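Local atomic coordinates of adhesion and penetration protein autotransporter (Haemophilus influenzae, PDB entry 3SYJ), a protein that probably acts as a serine protease and promotes bacterial aggregation, adherence to host cells and invasion through its surface-displayed passenger domain. Residues Y9-D14 with K30-Q35; A16-K19 with T23-A26; V54-V59 with H176-G181; Q159-D164 with K603-M608. All coordinates share one frame; numbering follows the deposited sequence.

Overall arrangement
All four contacts lie in or against the N-terminal protease part of the passenger domain. Contacts 1 and 2 share helix 9-17, and contact 2 is nested in the loop that contact 1 closes; their centres are about 14 Å apart. Contact 3 comes later in the chain and touches both: Y9 and R13 meet its 176-181 segment, and E17 forms a salt bridge with R56. Contact 4 has its centre about 13 Å from that of contact 1 and joins strand 159-162 to helix 603-609 of the beta-solenoid region. Along the chain, contacts 3 and 4 cross. Helix 9-17 is thus packed among protease strands and also touches the excursion from the solenoid that carries helix 603-609.

Contact 1: residues Y9-D14 with K30-Q35; sequences YQYYRD and KVYNKQ
The hydroxyl of Y11 accepts a hydrogen bond from the backbone N-H of Y32. Y32 N lies 3.1 Å from Y11 OH, and the bond is nearly straight at 173°. It ties helix 9-17 to strand 29-32, the first strand of a two-stranded beta hairpin with strand 38-42. Both elements belong to the N-terminal part of the S6 protease domain. The two segments run in roughly opposed directions, and Y11 spans the gap between them.

V31 supplies the apolar half of the contact. Its CG1 methyl sits 4.0 Å from the centroid of the Y11 ring, only 10° off the ring normal, which is a CH-pi contact over the face. CG1 of V31 lies anti to the backbone N (chi1 174°), and this places the methyl above the middle of the ring. The other methyl, V31 CG2, touches Y11 CE1 at 4.0 Å. The tyrosine is therefore held at its tip by a polar bond and on one face by a branched side chain. This pairing should limit how far the ring can swing.

The rest of the helix segment is fastened away from the strand. Q10 NE2 donates to D14 OD1 at 2.9 Å, one turn on, and the oxygen is met from above the carboxylate plane. OD1 also takes A597 N, and OD2 bonds H596 ND1. On the strand side, K34 forms a salt bridge with E609 and a cation-pi contact with F5.

The Y32 ring adds a small contact of its own: its CD2 edge lies 3.9 Å from Y11 OH, near the ring plane.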
loop_
_atom_site.group_PDB
_atom_site.type_symbol
_atom_site.label_atom_id
_atom_site.label_comp_id
_atom_site.label_asym_id
_atom_site.label_seq_id
_atom_site.Cartn_x
_atom_site.Cartn_y
_atom_site.Cartn_z
ATOM N N TYR A 9 22.214 54.576 4.823
ATOM C CA TYR A 9 23.663 54.454 4.750
ATOM C C TYR A 9 24.037 53.005 4.480
ATOM O O TYR A 9 25.055 52.734 3.851
ATOM C CB TYR A 9 24.300 54.915 6.061
ATOM C CG TYR A 9 25.738 55.371 5.943
ATOM C CD1 TYR A 9 26.137 56.252 4.945
ATOM C CD2 TYR A 9 26.690 54.951 6.856
ATOM C CE1 TYR A 9 27.461 56.687 4.854
ATOM C CE2 TYR A 9 28.007 55.375 6.774
ATOM C CZ TYR A 9 28.386 56.238 5.778
ATOM O OH TYR A 9 29.696 56.640 5.717
ATOM N N GLN A 10 23.200 52.076 4.941
ATOM C CA GLN A 10 23.487 50.653 4.780
ATOM C C GLN A 10 23.769 50.259 3.330
ATOM O O GLN A 10 24.622 49.405 3.076
ATOM C CB GLN A 10 22.372 49.787 5.359
ATOM C CG GLN A 10 22.806 48.347 5.608
ATOM C CD GLN A 10 23.878 48.231 6.695
ATOM O OE1 GLN A 10 23.798 48.887 7.734
ATOM N NE2 GLN A 10 24.879 47.383 6.459
ATOM N N TYR A 11 23.067 50.878 2.381
ATOM C CA TYR A 11 23.291 50.572 0.966
ATOM C C TYR A 11 24.755 50.753 0.596
ATOM O O TYR A 11 25.370 49.894 -0.017
ATOM C CB TYR A 11 22.447 51.473 0.065
ATOM C CG TYR A 11 21.011 51.044 -0.092
ATOM C CD1 TYR A 11 20.669 49.981 -0.926
ATOM C CD2 TYR A 11 19.992 51.720 0.566
ATOM C CE1 TYR A 11 19.342 49.597 -1.078
ATOM C CE2 TYR A 11 18.673 51.349 0.420
ATOM C CZ TYR A 11 18.351 50.293 -0.399
ATOM O OH TYR A 11 17.033 49.939 -0.533
ATOM N N TYR A 12 25.310 51.885 0.979
ATOM C CA TYR A 12 26.673 52.205 0.623
ATOM C C TYR A 12 27.678 51.314 1.343
ATOM O O TYR A 12 28.769 51.058 0.842
ATOM C CB TYR A 12 26.940 53.661 0.968
ATOM C CG TYR A 12 26.029 54.647 0.274
ATOM C CD1 TYR A 12 26.312 55.102 -1.013
ATOM C CD2 TYR A 12 24.898 55.139 0.908
ATOM C CE1 TYR A 12 25.486 56.020 -1.647
ATOM C CE2 TYR A 12 24.068 56.057 0.287
ATOM C CZ TYR A 12 24.364 56.494 -0.991
ATOM O OH TYR A 12 23.533 57.407 -1.603
ATOM N N ARG A 13 27.325 50.870 2.539
ATOM C CA ARG A 13 28.209 49.991 3.287
ATOM C C ARG A 13 28.167 48.587 2.687
ATOM O O ARG A 13 29.207 47.988 2.439
ATOM C CB ARG A 13 27.822 49.958 4.765
ATOM C CG ARG A 13 28.065 51.264 5.519
ATOM C CD ARG A 13 29.535 51.634 5.580
ATOM N NE ARG A 13 30.380 50.454 5.708
ATOM C CZ ARG A 13 30.540 49.770 6.832
ATOM N NH1 ARG A 13 29.904 50.180 7.914
ATOM N NH2 ARG A 13 31.313 48.686 6.874
ATOM N N ASP A 14 26.964 48.075 2.444
ATOM C CA ASP A 14 26.801 46.746 1.858
ATOM C C ASP A 14 27.477 46.675 0.490
ATOM O O ASP A 14 28.139 45.685 0.158
ATOM C CB ASP A 14 25.317 46.372 1.745
ATOM C CG ASP A 14 24.712 45.945 3.084
ATOM O OD1 ASP A 14 25.480 45.797 4.063
ATOM O OD2 ASP A 14 23.474 45.758 3.157
ATOM N N LYS A 30 17.116 46.634 -6.404
ATOM C CA LYS A 30 16.281 47.806 -6.214
ATOM C C LYS A 30 16.794 48.632 -5.042
ATOM O O LYS A 30 17.146 48.090 -3.996
ATOM C CB LYS A 30 14.830 47.390 -5.992
ATOM C CG LYS A 30 14.158 46.850 -7.254
ATOM C CD LYS A 30 12.841 46.169 -6.913
ATOM C CE LYS A 30 12.200 45.526 -8.137
ATOM N NZ LYS A 30 11.854 46.537 -9.172
ATOM N N VAL A 31 16.854 49.944 -5.234
ATOM C CA VAL A 31 17.311 50.856 -4.198
ATOM C C VAL A 31 16.210 51.856 -3.864
ATOM O O VAL A 31 15.808 52.649 -4.717
ATOM C CB VAL A 31 18.567 51.610 -4.656
ATOM C CG1 VAL A 31 18.959 52.662 -3.629
ATOM C CG2 VAL A 31 19.701 50.629 -4.899
ATOM N N TYR A 32 15.719 51.805 -2.629
ATOM C CA TYR A 32 14.641 52.688 -2.185
ATOM C C TYR A 32 15.195 53.802 -1.306
ATOM O O TYR A 32 16.196 53.606 -0.627
ATOM C CB TYR A 32 13.580 51.891 -1.419
ATOM C CG TYR A 32 12.980 50.767 -2.228
ATOM C CD1 TYR A 32 11.886 50.987 -3.058
ATOM C CD2 TYR A 32 13.520 49.489 -2.181
ATOM C CE1 TYR A 32 11.345 49.965 -3.814
ATOM C CE2 TYR A 32 12.986 48.459 -2.929
ATOM C CZ TYR A 32 11.900 48.700 -3.743
ATOM O OH TYR A 32 11.369 47.673 -4.486
ATOM N N ASN A 33 14.561 54.973 -1.329
ATOM C CA ASN A 33 14.951 56.046 -0.420
ATOM C C ASN A 33 14.293 55.894 0.951
ATOM O O ASN A 33 13.561 54.932 1.199
ATOM C CB ASN A 33 14.696 57.434 -1.017
ATOM C CG ASN A 33 13.215 57.711 -1.293
ATOM O OD1 ASN A 33 12.320 57.105 -0.699
ATOM N ND2 ASN A 33 12.960 58.638 -2.202
ATOM N N LYS A 34 14.566 56.832 1.852
ATOM C CA LYS A 34 14.046 56.710 3.204
ATOM C C LYS A 34 12.527 56.859 3.232
ATOM O O LYS A 34 11.881 56.509 4.217
ATOM C CB LYS A 34 14.746 57.686 4.153
ATOM C CG LYS A 34 16.214 57.320 4.368
ATOM C CD LYS A 34 16.892 58.150 5.445
ATOM C CE LYS A 34 18.285 57.598 5.737
ATOM N NZ LYS A 34 19.179 58.559 6.443
ATOM N N GLN A 35 11.958 57.348 2.134
ATOM C CA GLN A 35 10.504 57.450 2.018
ATOM C C GLN A 35 9.926 56.205 1.373
ATOM O O GLN A 35 8.749 56.173 1.014
ATOM C CB GLN A 35 10.093 58.690 1.217
ATOM C CG GLN A 35 10.253 59.996 1.966
ATOM C CD GLN A 35 11.702 60.395 2.165
ATOM O OE1 GLN A 35 12.463 60.506 1.203
ATOM N NE2 GLN A 35 12.086 60.636 3.422
#

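Contact 2: residues A16-K19 with T23-A26; sequences AENK and TVGA
N18, T23 and V24 make this contact, which folds the chain back on itself just after helix 9-17. N18 has the largest share. V24 CG2 sits over one face of the N18 amide: this methyl, V24 CG2, is 3.8 Å from N18 CG and 3.8 Å from N18 ND2. T23 meets the backbone instead, with T23 CA 3.7 Å from N18 O and T23 CG2 4.0 Å from the same oxygen.

N18 leaves the helical conformation in a Schellman motif. Its phi is positive, at 52°, and K19 N probably bonds back to D14 O. The second segment then makes a type II turn from T23 to A26, closed by A26 N bonding to T23 O at 3.1 Å. G25 takes the positive phi (88°) of that turn.

Both polar atoms of N18 have partners in the surrounding chain. OD1 accepts from F51 N, while ND2 reaches the carbonyls of F22 and I49. These bonds fix the amide, so V24 packs against a held group.

The contact is at the surface, in the connection from helix 9-17 to strand 29-32. G25 and A26 bond to the backbone of M48, and V24 also touches R476, in the loop after solenoid strand 471-473.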
loop_
_atom_site.group_PDB
_atom_site.type_symbol
_atom_site.label_atom_id
_atom_site.label_comp_id
_atom_site.label_asym_id
_atom_site.label_seq_id
_atom_site.Cartn_x
_atom_site.Cartn_y
_atom_site.Cartn_z
ATOM N N ALA A 16 30.082 48.262 -0.614
ATOM C CA ALA A 16 31.536 48.162 -0.503
ATOM C C ALA A 16 31.997 46.785 -0.024
ATOM O O ALA A 16 33.059 46.306 -0.424
ATOM C CB ALA A 16 32.070 49.237 0.412
ATOM N N GLU A 17 31.198 46.159 0.836
ATOM C CA GLU A 17 31.561 44.869 1.416
ATOM C C GLU A 17 30.987 43.691 0.624
ATOM O O GLU A 17 31.145 42.543 1.032
ATOM C CB GLU A 17 31.095 44.772 2.883
ATOM C CG GLU A 17 31.472 45.962 3.786
ATOM C CD GLU A 17 32.976 46.118 4.005
ATOM O OE1 GLU A 17 33.736 45.145 3.790
ATOM O OE2 GLU A 17 33.399 47.225 4.407
ATOM N N ASN A 18 30.323 43.967 -0.498
ATOM C CA ASN A 18 29.609 42.919 -1.229
ATOM C C ASN A 18 28.674 42.148 -0.299
ATOM O O ASN A 18 28.633 40.919 -0.331
ATOM C CB ASN A 18 30.582 41.940 -1.915
ATOM C CG ASN A 18 31.196 42.510 -3.193
ATOM O OD1 ASN A 18 32.411 42.681 -3.281
ATOM N ND2 ASN A 18 30.358 42.816 -4.180
ATOM N N LYS A 19 27.937 42.875 0.535
ATOM C CA LYS A 19 26.979 42.262 1.446
ATOM C C LYS A 19 25.564 42.712 1.120
ATOM O O LYS A 19 25.324 43.321 0.082
ATOM C CB LYS A 19 27.337 42.565 2.901
ATOM C CG LYS A 19 28.660 41.946 3.292
ATOM C CD LYS A 19 29.076 42.287 4.705
ATOM C CE LYS A 19 30.276 41.451 5.103
ATOM N NZ LYS A 19 30.634 41.641 6.527
ATOM N N THR A 23 25.923 40.983 -3.327
ATOM C CA THR A 23 26.857 39.884 -3.424
ATOM C C THR A 23 27.422 39.872 -4.830
ATOM O O THR A 23 26.792 40.369 -5.772
ATOM C CB THR A 23 26.154 38.568 -3.158
ATOM O OG1 THR A 23 24.951 38.533 -3.928
ATOM C CG2 THR A 23 25.805 38.441 -1.679
ATOM N N VAL A 24 28.610 39.304 -4.980
ATOM C CA VAL A 24 29.279 39.329 -6.269
ATOM C C VAL A 24 28.392 38.676 -7.326
ATOM O O VAL A 24 27.795 37.623 -7.080
ATOM C CB VAL A 24 30.650 38.632 -6.202
ATOM C CG1 VAL A 24 31.346 38.708 -7.544
ATOM C CG2 VAL A 24 31.501 39.267 -5.117
ATOM N N GLY A 25 28.284 39.323 -8.488
ATOM C CA GLY A 25 27.525 38.778 -9.604
ATOM C C GLY A 25 26.050 39.130 -9.609
ATOM O O GLY A 25 25.396 39.025 -10.648
ATOM N N ALA A 26 25.526 39.550 -8.457
ATOM C CA ALA A 26 24.115 39.899 -8.328
ATOM C C ALA A 26 23.708 40.991 -9.314
ATOM O O ALA A 26 24.531 41.794 -9.735
ATOM C CB ALA A 26 23.793 40.327 -6.894
#

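Contact 3: residues V54-V59 with H176-G181; sequences VSRNGV and HYLTAG
The R56 guanidinium has the CD1 methyl of L178 over one face. The methyl comes nearest to NH1: L178 CD1 to R56 NH1 is 3.7 Å. The two side chains cross at about a right angle. NH1 makes a salt bridge with E17 of helix 9-17, and NH2 has a weak bond to the G83 carbonyl. The arginine chain is bent twice, at chi2 (-81°) and chi3 (108°). These bends fold the charged group back over the leucine.

L178 packs against one side of the S55-G58 turn. Its CG lies 3.7 Å from R56 O, and its CD2 is 3.5 Å from G58 CA. G58 has no side chain, so the leucine can come right up to the backbone there. The contact is buried and made by packing.

The loop keeps its shape through its own bonds. S55 to G58 form a type I turn, with G58 N bonded to S55 O at 2.8 Å. N57 OD1 takes two donors that come from opposite faces of its amide plane: S55 OG at 2.7 Å and V59 N at 3.0 Å. The second of these makes an Asx turn. G58 follows with a positive phi of 75°.

V54 packs on P221 and F223 of strand 221-226. That strand and strand 179-182, which follows L178, belong to the same antiparallel sheet. G58 lies about 10 Å from the side chain of S218, the probable active-site serine by family resemblance. The contact thus joins the 54-59 loop to the residue leading into strand 179-182, in a protease of clan PA, whose fold is chymotrypsin-like.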
loop_
_atom_site.group_PDB
_atom_site.type_symbol
_atom_site.label_atom_id
_atom_site.label_comp_id
_atom_site.label_asym_id
_atom_site.label_seq_id
_atom_site.Cartn_x
_atom_site.Cartn_y
_atom_site.Cartn_z
ATOM N N VAL A 54 40.129 44.990 -3.909
ATOM C CA VAL A 54 40.453 46.250 -3.247
ATOM C C VAL A 54 40.986 46.010 -1.838
ATOM O O VAL A 54 40.414 45.229 -1.067
ATOM C CB VAL A 54 39.222 47.176 -3.162
ATOM C CG1 VAL A 54 39.563 48.453 -2.389
ATOM C CG2 VAL A 54 38.706 47.492 -4.560
ATOM N N SER A 55 42.077 46.681 -1.495
ATOM C CA SER A 55 42.662 46.485 -0.181
ATOM C C SER A 55 41.674 46.944 0.880
ATOM O O SER A 55 40.895 47.861 0.655
ATOM C CB SER A 55 43.988 47.235 -0.051
ATOM O OG SER A 55 43.786 48.631 -0.130
ATOM N N ARG A 56 41.707 46.289 2.032
ATOM C CA ARG A 56 40.865 46.659 3.159
ATOM C C ARG A 56 40.938 48.149 3.508
ATOM O O ARG A 56 39.956 48.729 3.962
ATOM C CB ARG A 56 41.268 45.846 4.385
ATOM C CG ARG A 56 40.765 44.419 4.388
ATOM C CD ARG A 56 39.327 44.406 4.859
ATOM N NE ARG A 56 38.435 44.126 3.754
ATOM C CZ ARG A 56 37.192 44.581 3.647
ATOM N NH1 ARG A 56 36.673 45.386 4.571
ATOM N NH2 ARG A 56 36.474 44.241 2.585
ATOM N N ASN A 57 42.100 48.768 3.331
ATOM C CA ASN A 57 42.239 50.179 3.686
ATOM C C ASN A 57 41.801 51.119 2.569
ATOM O O ASN A 57 41.914 52.333 2.696
ATOM C CB ASN A 57 43.668 50.503 4.123
ATOM C CG ASN A 57 44.666 50.334 3.009
ATOM O OD1 ASN A 57 44.313 50.382 1.830
ATOM N ND2 ASN A 57 45.928 50.135 3.371
ATOM N N GLY A 58 41.310 50.547 1.475
ATOM C CA GLY A 58 40.702 51.322 0.414
ATOM C C GLY A 58 41.629 52.110 -0.491
ATOM O O GLY A 58 41.168 52.729 -1.449
ATOM N N VAL A 59 42.929 52.107 -0.225
ATOM C CA VAL A 59 43.802 52.966 -1.025
ATOM C C VAL A 59 44.458 52.263 -2.215
ATOM O O VAL A 59 45.200 52.896 -2.971
ATOM C CB VAL A 59 44.885 53.666 -0.177
ATOM C CG1 VAL A 59 44.248 54.440 0.969
ATOM C CG2 VAL A 59 45.883 52.658 0.345
ATOM N N HIS A 176 38.714 54.616 8.371
ATOM C CA HIS A 176 37.986 53.876 9.397
ATOM C C HIS A 176 37.250 52.700 8.773
ATOM O O HIS A 176 37.246 51.607 9.320
ATOM C CB HIS A 176 36.973 54.770 10.113
ATOM C CG HIS A 176 37.579 55.709 11.110
ATOM N ND1 HIS A 176 37.054 55.894 12.372
ATOM C CD2 HIS A 176 38.654 56.529 11.027
ATOM C CE1 HIS A 176 37.782 56.782 13.025
ATOM N NE2 HIS A 176 38.760 57.181 12.231
ATOM N N TYR A 177 36.604 52.941 7.635
ATOM C CA TYR A 177 35.884 51.893 6.922
ATOM C C TYR A 177 35.639 52.263 5.453
ATOM O O TYR A 177 35.910 53.390 5.020
ATOM C CB TYR A 177 34.560 51.562 7.625
ATOM C CG TYR A 177 33.652 52.768 7.788
ATOM C CD1 TYR A 177 32.837 53.192 6.746
ATOM C CD2 TYR A 177 33.633 53.488 8.971
ATOM C CE1 TYR A 177 32.020 54.302 6.880
ATOM C CE2 TYR A 177 32.829 54.588 9.120
ATOM C CZ TYR A 177 32.024 54.993 8.073
ATOM O OH TYR A 177 31.226 56.098 8.234
ATOM N N LEU A 178 35.132 51.298 4.692
ATOM C CA LEU A 178 34.905 51.485 3.266
ATOM C C LEU A 178 33.478 51.925 2.979
ATOM O O LEU A 178 32.541 51.465 3.624
ATOM C CB LEU A 178 35.177 50.178 2.519
ATOM C CG LEU A 178 36.610 49.643 2.572
ATOM C CD1 LEU A 178 36.620 48.194 2.154
ATOM C CD2 LEU A 178 37.546 50.475 1.698
ATOM N N THR A 179 33.320 52.819 2.010
ATOM C CA THR A 179 32.009 53.104 1.437
ATOM C C THR A 179 32.161 53.060 -0.065
ATOM O O THR A 179 33.260 53.255 -0.582
ATOM C CB THR A 179 31.458 54.486 1.833
ATOM O OG1 THR A 179 32.394 55.507 1.465
ATOM C CG2 THR A 179 31.196 54.548 3.324
ATOM N N ALA A 180 31.063 52.812 -0.773
ATOM C CA ALA A 180 31.136 52.624 -2.213
ATOM C C ALA A 180 29.774 52.812 -2.872
ATOM O O ALA A 180 28.760 52.927 -2.198
ATOM C CB ALA A 180 31.694 51.244 -2.532
ATOM N N GLY A 181 29.758 52.837 -4.199
ATOM C CA GLY A 181 28.519 52.941 -4.957
ATOM C C GLY A 181 28.916 53.095 -6.408
ATOM O O GLY A 181 30.093 52.946 -6.725
#

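Contact 4: residues Q159-D164 with K603-M608; sequences QFWRND and KRWSEM
W161 reaches from protease strand 159-162 onto helix 603-609 and meets W605 and M608. This is a domain junction: the helix lies in an excursion between strands 586-593 and 622-629 of the beta-solenoid.

The six-membered ring of W161 does most of the touching. Its CZ2 is 3.7 Å from W605 CD1, and its CH2 is 3.4 Å from the backbone oxygen W605 O. That oxygen lies at the ring edge, in plane. The two indoles are almost perpendicular, with planes at 88°, but they are offset obliquely. M608 lies alongside the same tryptophan, pointing the other way. M608 CG lies 4.1 Å from W161 CZ2, and M608 CE lies 4.0 Å from W161 NE1. The methionine chain is extended beyond CG, which carries its methyl along the indole.

Further out, several groups set W161 in place. With its CG between the backbone N and the carbonyl carbon (chi1 58°), the indole extends off the strand to put CZ2 and CH2 on W605. W161 NE1 is hydrogen-bonded to D169 OD2 on strand 168-172. Y9 of helix 9-17 packs edge-to-face with its ring.

On the helix, N602 OD1 takes the backbone N-H of W605 and the N602 carbonyl bonds to S606 OG. R604 stays beside its neighbour: R604 CD lies 4.0 Å above the plane of the W605 ring, toward its rim.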
loop_
_atom_site.group_PDB
_atom_site.type_symbol
_atom_site.label_atom_id
_atom_site.label_comp_id
_atom_site.label_asym_id
_atom_site.label_seq_id
_atom_site.Cartn_x
_atom_site.Cartn_y
_atom_site.Cartn_z
ATOM N N GLN A 159 34.333 60.379 5.723
ATOM C CA GLN A 159 32.975 59.991 5.365
ATOM C C GLN A 159 31.948 61.078 5.705
ATOM O O GLN A 159 31.890 61.560 6.834
ATOM C CB GLN A 159 32.603 58.654 6.029
ATOM C CG GLN A 159 33.607 57.523 5.823
ATOM C CD GLN A 159 33.619 56.946 4.405
ATOM O OE1 GLN A 159 32.875 57.387 3.522
ATOM N NE2 GLN A 159 34.475 55.945 4.187
ATOM N N PHE A 160 31.147 61.452 4.716
ATOM C CA PHE A 160 30.084 62.416 4.899
ATOM C C PHE A 160 28.774 61.829 4.411
ATOM O O PHE A 160 28.769 60.946 3.553
ATOM C CB PHE A 160 30.353 63.666 4.062
ATOM C CG PHE A 160 31.601 64.413 4.442
ATOM C CD1 PHE A 160 31.537 65.515 5.277
ATOM C CD2 PHE A 160 32.834 64.037 3.932
ATOM C CE1 PHE A 160 32.681 66.216 5.613
ATOM C CE2 PHE A 160 33.981 64.738 4.264
ATOM C CZ PHE A 160 33.902 65.828 5.107
ATOM N N TRP A 161 27.661 62.319 4.947
ATOM C CA TRP A 161 26.402 62.234 4.210
ATOM C C TRP A 161 25.802 63.624 4.002
ATOM O O TRP A 161 26.007 64.524 4.814
ATOM C CB TRP A 161 25.403 61.241 4.820
ATOM C CG TRP A 161 25.005 61.501 6.230
ATOM C CD1 TRP A 161 24.598 62.685 6.767
ATOM C CD2 TRP A 161 24.936 60.536 7.282
ATOM N NE1 TRP A 161 24.298 62.519 8.096
ATOM C CE2 TRP A 161 24.497 61.209 8.436
ATOM C CE3 TRP A 161 25.213 59.169 7.362
ATOM C CZ2 TRP A 161 24.329 60.566 9.650
ATOM C CZ3 TRP A 161 25.043 58.534 8.565
ATOM C CH2 TRP A 161 24.608 59.230 9.695
ATOM N N ARG A 162 25.097 63.799 2.890
ATOM C CA ARG A 162 24.562 65.102 2.516
ATOM C C ARG A 162 23.047 65.049 2.462
ATOM O O ARG A 162 22.480 64.088 1.949
ATOM C CB ARG A 162 25.092 65.523 1.151
ATOM C CG ARG A 162 26.593 65.541 1.070
ATOM C CD ARG A 162 27.089 66.602 0.108
ATOM N NE ARG A 162 28.411 67.042 0.530
ATOM C CZ ARG A 162 28.640 68.159 1.203
ATOM N NH1 ARG A 162 27.638 68.974 1.499
ATOM N NH2 ARG A 162 29.873 68.471 1.562
ATOM N N ASN A 163 22.395 66.082 2.996
ATOM C CA ASN A 163 20.937 66.120 3.013
ATOM C C ASN A 163 20.363 66.841 1.801
ATOM O O ASN A 163 21.081 67.164 0.855
ATOM C CB ASN A 163 20.408 66.728 4.316
ATOM C CG ASN A 163 20.784 68.192 4.479
ATOM O OD1 ASN A 163 21.064 68.891 3.504
ATOM N ND2 ASN A 163 20.790 68.663 5.722
ATOM N N ASP A 164 19.061 67.086 1.832
ATOM C CA ASP A 164 18.381 67.673 0.687
ATOM C C ASP A 164 18.760 69.141 0.452
ATOM O O ASP A 164 18.487 69.703 -0.608
ATOM C CB ASP A 164 16.869 67.476 0.810
ATOM C CG ASP A 164 16.412 66.150 0.225
ATOM O OD1 ASP A 164 17.114 65.644 -0.670
ATOM O OD2 ASP A 164 15.359 65.619 0.641
ATOM N N LYS A 603 27.599 56.923 18.634
ATOM C CA LYS A 603 26.259 57.041 19.199
ATOM C C LYS A 603 25.400 58.022 18.417
ATOM O O LYS A 603 24.266 57.721 18.050
ATOM C CB LYS A 603 26.355 57.526 20.646
ATOM C CG LYS A 603 26.124 56.470 21.706
ATOM C CD LYS A 603 24.688 56.525 22.200
ATOM C CE LYS A 603 24.589 56.085 23.653
ATOM N NZ LYS A 603 23.402 56.691 24.331
ATOM N N ARG A 604 25.962 59.195 18.161
ATOM C CA ARG A 604 25.220 60.306 17.588
ATOM C C ARG A 604 24.701 60.028 16.188
ATOM O O ARG A 604 23.505 60.143 15.916
ATOM C CB ARG A 604 26.086 61.565 17.561
ATOM C CG ARG A 604 25.439 62.723 16.834
ATOM C CD ARG A 604 26.404 63.876 16.703
ATOM N NE ARG A 604 25.781 65.029 16.067
ATOM C CZ ARG A 604 26.421 66.162 15.797
ATOM N NH1 ARG A 604 27.709 66.287 16.106
ATOM N NH2 ARG A 604 25.778 67.168 15.217
ATOM N N TRP A 605 25.608 59.684 15.288
ATOM C CA TRP A 605 25.213 59.499 13.900
ATOM C C TRP A 605 24.467 58.191 13.660
ATOM O O TRP A 605 23.646 58.108 12.749
ATOM C CB TRP A 605 26.394 59.723 12.959
ATOM C CG TRP A 605 26.723 61.189 12.891
ATOM C CD1 TRP A 605 25.869 62.215 12.529
ATOM C CD2 TRP A 605 27.963 61.805 13.217
ATOM N NE1 TRP A 605 26.518 63.422 12.599
ATOM C CE2 TRP A 605 27.804 63.199 13.021
ATOM C CE3 TRP A 605 29.199 61.317 13.644
ATOM C CZ2 TRP A 605 28.835 64.102 13.237
ATOM C CZ3 TRP A 605 30.224 62.218 13.863
ATOM C CH2 TRP A 605 30.036 63.596 13.661
ATOM N N SER A 606 24.712 57.192 14.507
ATOM C CA SER A 606 23.886 55.990 14.511
ATOM C C SER A 606 22.431 56.338 14.832
ATOM O O SER A 606 21.504 55.850 14.175
ATOM C CB SER A 606 24.412 54.975 15.526
ATOM O OG SER A 606 25.678 54.470 15.137
ATOM N N GLU A 607 22.233 57.181 15.845
ATOM C CA GLU A 607 20.888 57.594 16.243
ATOM C C GLU A 607 20.199 58.390 15.138
ATOM O O GLU A 607 19.004 58.232 14.898
ATOM C CB GLU A 607 20.933 58.410 17.529
ATOM C CG GLU A 607 20.987 57.567 18.785
ATOM C CD GLU A 607 21.654 58.296 19.938
ATOM O OE1 GLU A 607 21.478 59.530 20.042
ATOM O OE2 GLU A 607 22.356 57.633 20.736
ATOM N N MET A 608 20.967 59.239 14.469
ATOM C CA MET A 608 20.468 60.023 13.355
ATOM C C MET A 608 20.041 59.111 12.213
ATOM O O MET A 608 18.970 59.282 11.624
ATOM C CB MET A 608 21.543 61.008 12.896
ATOM C CG MET A 608 21.085 61.962 11.818
ATOM S SD MET A 608 21.952 63.543 11.802
ATOM C CE MET A 608 21.339 64.141 10.233
#